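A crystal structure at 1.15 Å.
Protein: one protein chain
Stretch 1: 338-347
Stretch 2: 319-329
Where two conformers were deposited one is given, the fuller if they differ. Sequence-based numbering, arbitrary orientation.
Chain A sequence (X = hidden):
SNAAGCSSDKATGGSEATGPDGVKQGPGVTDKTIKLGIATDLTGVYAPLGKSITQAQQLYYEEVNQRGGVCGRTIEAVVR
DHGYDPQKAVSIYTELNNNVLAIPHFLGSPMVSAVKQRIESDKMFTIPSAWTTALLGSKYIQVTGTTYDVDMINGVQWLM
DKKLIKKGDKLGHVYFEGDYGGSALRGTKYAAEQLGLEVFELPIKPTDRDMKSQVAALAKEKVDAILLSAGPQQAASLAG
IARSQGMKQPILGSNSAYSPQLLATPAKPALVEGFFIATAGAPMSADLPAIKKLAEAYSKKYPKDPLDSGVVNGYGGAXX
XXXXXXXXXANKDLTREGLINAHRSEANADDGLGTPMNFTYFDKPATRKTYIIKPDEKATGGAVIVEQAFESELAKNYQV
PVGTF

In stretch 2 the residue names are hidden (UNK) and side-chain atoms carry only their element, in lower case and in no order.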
# COMPACT_ATOMS: atom_id res chain seq x y z
N GLY A 338 -14.62 0.12 -20.96
CA GLY A 338 -15.09 -1.22 -20.64
C GLY A 338 -14.42 -1.74 -19.38
O GLY A 338 -15.04 -2.34 -18.51
N LEU A 339 -13.13 -1.46 -19.26
CA LEU A 339 -12.39 -1.97 -18.13
C LEU A 339 -12.79 -1.34 -16.82
O LEU A 339 -12.99 -2.00 -15.81
CB LEU A 339 -10.89 -1.80 -18.37
CG LEU A 339 -10.00 -2.44 -17.31
CD1 LEU A 339 -10.16 -3.96 -17.29
CD2 LEU A 339 -8.54 -2.11 -17.60
N ILE A 340 -12.92 -0.01 -16.79
CA ILE A 340 -13.28 0.67 -15.56
C ILE A 340 -14.69 0.31 -15.14
O ILE A 340 -14.96 0.13 -13.96
CB ILE A 340 -13.02 2.18 -15.60
CG1 ILE A 340 -12.97 2.74 -14.16
CG2 ILE A 340 -14.05 2.90 -16.42
CD1 ILE A 340 -11.82 2.20 -13.33
N ASN A 341 -15.59 0.19 -16.11
CA ASN A 341 -16.97 -0.15 -15.75
C ASN A 341 -17.04 -1.58 -15.20
O ASN A 341 -17.75 -1.85 -14.26
CB ASN A 341 -17.86 0.05 -16.96
CG ASN A 341 -18.10 1.52 -17.26
OD1 ASN A 341 -17.83 2.38 -16.44
ND2 ASN A 341 -18.54 1.77 -18.44
N ALA A 342 -16.23 -2.51 -15.74
CA ALA A 342 -16.13 -3.87 -15.21
C ALA A 342 -15.60 -3.82 -13.78
O ALA A 342 -16.16 -4.44 -12.88
CB ALA A 342 -15.23 -4.73 -16.08
N HIS A 343 -14.54 -3.05 -13.54
CA HIS A 343 -13.99 -2.94 -12.20
C HIS A 343 -15.03 -2.38 -11.20
O HIS A 343 -15.25 -2.91 -10.12
CB HIS A 343 -12.76 -2.02 -12.19
CG HIS A 343 -12.24 -1.81 -10.82
ND1 HIS A 343 -11.78 -2.81 -10.00
CD2 HIS A 343 -12.22 -0.68 -10.07
CE1 HIS A 343 -11.45 -2.31 -8.83
NE2 HIS A 343 -11.71 -1.01 -8.85
N ARG A 344 -15.67 -1.28 -11.57
CA ARG A 344 -16.55 -0.51 -10.66
C ARG A 344 -17.91 -1.14 -10.50
O ARG A 344 -18.75 -0.56 -9.80
CB ARG A 344 -16.72 0.92 -11.14
CG ARG A 344 -15.46 1.75 -11.10
CD ARG A 344 -15.26 2.48 -9.83
NE ARG A 344 -13.96 3.10 -9.69
CZ ARG A 344 -13.23 3.03 -8.59
NH1 ARG A 344 -13.63 2.39 -7.54
NH2 ARG A 344 -12.07 3.67 -8.54
N SER A 345 -18.15 -2.27 -11.16
CA SER A 345 -19.34 -3.09 -10.94
C SER A 345 -19.23 -3.99 -9.73
O SER A 345 -20.24 -4.54 -9.30
CB SER A 345 -19.71 -3.85 -12.20
OG SER A 345 -18.83 -4.95 -12.42
N GLU A 346 -18.04 -4.08 -9.12
CA GLU A 346 -17.81 -5.05 -8.02
C GLU A 346 -18.00 -4.43 -6.68
O GLU A 346 -17.17 -3.59 -6.23
CB GLU A 346 -16.37 -5.58 -8.16
CG GLU A 346 -15.94 -6.54 -7.08
CD GLU A 346 -16.84 -7.75 -7.00
OE1 GLU A 346 -17.78 -7.78 -6.21
OE2 GLU A 346 -16.60 -8.73 -7.75
N ALA A 347 -19.09 -4.72 -6.01
CA ALA A 347 -19.42 -4.24 -4.67
C ALA A 347 -18.89 -5.09 -3.53
O ALA A 347 -18.91 -4.67 -2.37
CB ALA A 347 -20.92 -4.07 -4.52
N UNK A 319 -4.83 -9.59 -9.18
CA UNK A 319 -6.12 -10.25 -9.10
C UNK A 319 -7.24 -9.25 -9.47
O UNK A 319 -8.18 -9.57 -10.20
o UNK A 319 -7.62 -11.37 -7.59
c UNK A 319 -6.35 -10.77 -7.70
N UNK A 320 -7.17 -8.02 -8.96
CA UNK A 320 -8.16 -6.97 -9.24
C UNK A 320 -8.21 -6.67 -10.73
O UNK A 320 -9.29 -6.63 -11.34
c UNK A 320 -8.77 -4.55 -8.94
c UNK A 320 -7.88 -5.69 -8.43
c UNK A 320 -8.12 -5.93 -6.94
c UNK A 320 -7.56 -4.85 -6.05
N UNK A 321 -7.06 -6.39 -11.36
CA UNK A 321 -7.08 -6.03 -12.75
C UNK A 321 -7.55 -7.19 -13.64
O UNK A 321 -8.27 -7.00 -14.61
c UNK A 321 -5.98 -4.64 -14.51
c UNK A 321 -5.74 -5.42 -13.23
c UNK A 321 -4.65 -6.48 -13.44
N UNK A 322 -7.14 -8.42 -13.31
CA UNK A 322 -7.54 -9.59 -14.10
C UNK A 322 -9.06 -9.82 -13.99
O UNK A 322 -9.70 -10.13 -14.98
c UNK A 322 -5.26 -10.62 -14.19
c UNK A 322 -7.29 -12.05 -14.41
c UNK A 322 -6.70 -10.85 -13.77
N UNK A 323 -9.62 -9.69 -12.79
CA UNK A 323 -11.06 -9.83 -12.63
C UNK A 323 -11.79 -8.84 -13.56
O UNK A 323 -12.75 -9.18 -14.24
o UNK A 323 -11.12 -10.68 -10.35
c UNK A 323 -11.49 -9.58 -11.18
N UNK A 324 -11.31 -7.59 -13.59
CA UNK A 324 -11.91 -6.56 -14.43
C UNK A 324 -11.71 -6.87 -15.90
O UNK A 324 -12.63 -6.75 -16.70
c UNK A 324 -11.36 -5.17 -14.09
N UNK A 325 -10.52 -7.37 -16.27
CA UNK A 325 -10.27 -7.70 -17.65
C UNK A 325 -11.17 -8.83 -18.14
O UNK A 325 -11.67 -8.79 -19.25
c UNK A 325 -6.35 -7.59 -17.62
c UNK A 325 -7.74 -7.00 -17.79
c UNK A 325 -8.80 -8.11 -17.87
c UNK A 325 -7.81 -6.13 -19.04
N UNK A 326 -11.39 -9.82 -17.29
CA UNK A 326 -12.25 -10.94 -17.65
C UNK A 326 -13.70 -10.49 -17.85
O UNK A 326 -14.37 -10.95 -18.81
c UNK A 326 -10.73 -13.75 -15.45
c UNK A 326 -12.17 -12.02 -16.59
c UNK A 326 -10.85 -12.77 -16.60
o UNK A 326 -9.90 -14.68 -15.56
o UNK A 326 -11.46 -13.60 -14.45
N UNK A 327 -14.21 -9.60 -17.00
CA UNK A 327 -15.58 -9.10 -17.16
C UNK A 327 -15.67 -8.23 -18.42
O UNK A 327 -16.64 -8.30 -19.20
n UNK A 327 -15.51 -8.79 -11.58
c UNK A 327 -16.01 -8.31 -15.93
c UNK A 327 -16.41 -9.09 -14.68
c UNK A 327 -16.86 -8.72 -12.19
c UNK A 327 -16.79 -8.11 -13.57
N UNK A 328 -14.67 -7.38 -18.64
CA UNK A 328 -14.65 -6.56 -19.84
C UNK A 328 -14.60 -7.38 -21.12
O UNK A 328 -15.27 -7.09 -22.10
c UNK A 328 -13.51 -5.57 -19.76
N UNK A 329 -13.78 -8.43 -21.12
CA UNK A 329 -13.71 -9.42 -22.21
C UNK A 329 -15.07 -9.99 -22.52
O UNK A 329 -15.46 -10.11 -23.70
s UNK A 329 -12.97 -12.17 -22.62
c UNK A 329 -12.77 -10.61 -21.77
O HOH W 1 -11.79 -5.61 -10.45
O HOH W 2 -14.26 -6.49 -11.59
O HOH W 3 -14.43 -8.88 -9.15

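Position 319 carries one carbon and then one oxygen, and it lies out of reach of stretch 1; a short hydroxyl side chain of this kind is Ser 319. Position 320 has four carbons, forked at the first, with one arm two carbons long; the one-carbon arm comes within 3.5 Å of His 343 CE1, oblique to the ring. That is Ile 320, and the arm is its CG2. Its backbone O also accepts a 2.8 Å hydrogen bond from water 1, which is 2.8 Å from His 343 ND1, so one water joins the ring to the helix backbone.

Position 321 has one carbon carrying two more, set sideways to the contact: Val 321. Position 322 repeats that fork but points away and touches nothing here: Val 322. At 323 one carbon leads to one oxygen, with no contact across: Ser 323.

Position 324 has a single carbon pointing toward stretch 1. This CB is 3.6 Å from Leu 339 CD1 and 3.9 Å from His 343 CB, and the residue is Ala 324. Position 325 has four carbons forked at the second; its CA-to-CB bond points away, yet its end comes nearer, one terminal carbon 3.6 Å from Leu 339 CD1. This is Leu 325, and that carbon is CD2.

Position 326 has three carbons, the third carrying two oxygens, and points away: Glu 326. Position 327 shows four carbons in a row ending in nitrogen, with its CB 3.7 Å from Ala 342 CB; the third carbon passes 3.9 Å from Ser 345 OG, and the terminal nitrogen lies 4.0 Å from Glu 346 OE2. It is Lys 327, the third carbon being CD and the nitrogen NZ, which makes a long salt bridge with Glu 346.

Position 328 again has one carbon, its CB, 4.1 Å from Ala 342 CB and 3.8 Å from Gly 338 O: Ala 328. Position 329 has one carbon and then one sulfur, out of reach, and is Cys 329, bonded covalently to a group elsewhere in the structure.

Small residues let the backbones come close: the helix axes approach to 7.9 Å at 112°, and Ala 324, Ala 328 and Ala 342 meet at the centre, Ala 342 CB only 3.4 Å from Ala 324 O, while Leu 339 and Lys 327 give up the most surface. No direct hydrogen bond crosses; apart from the long salt bridge, the polar links run through water, both at buried His 343 and along the Lys 327 side chain. Lys 327 NZ donates to water 2 at 2.6 Å, which donates to Ala 342 O at 3.1 Å, and to water 3 at 2.7 Å, which donates to Glu 346 OE2 at 2.6 Å, reinforcing the long salt bridge.

Stretch 2 319-329: SIVVSALEKAC
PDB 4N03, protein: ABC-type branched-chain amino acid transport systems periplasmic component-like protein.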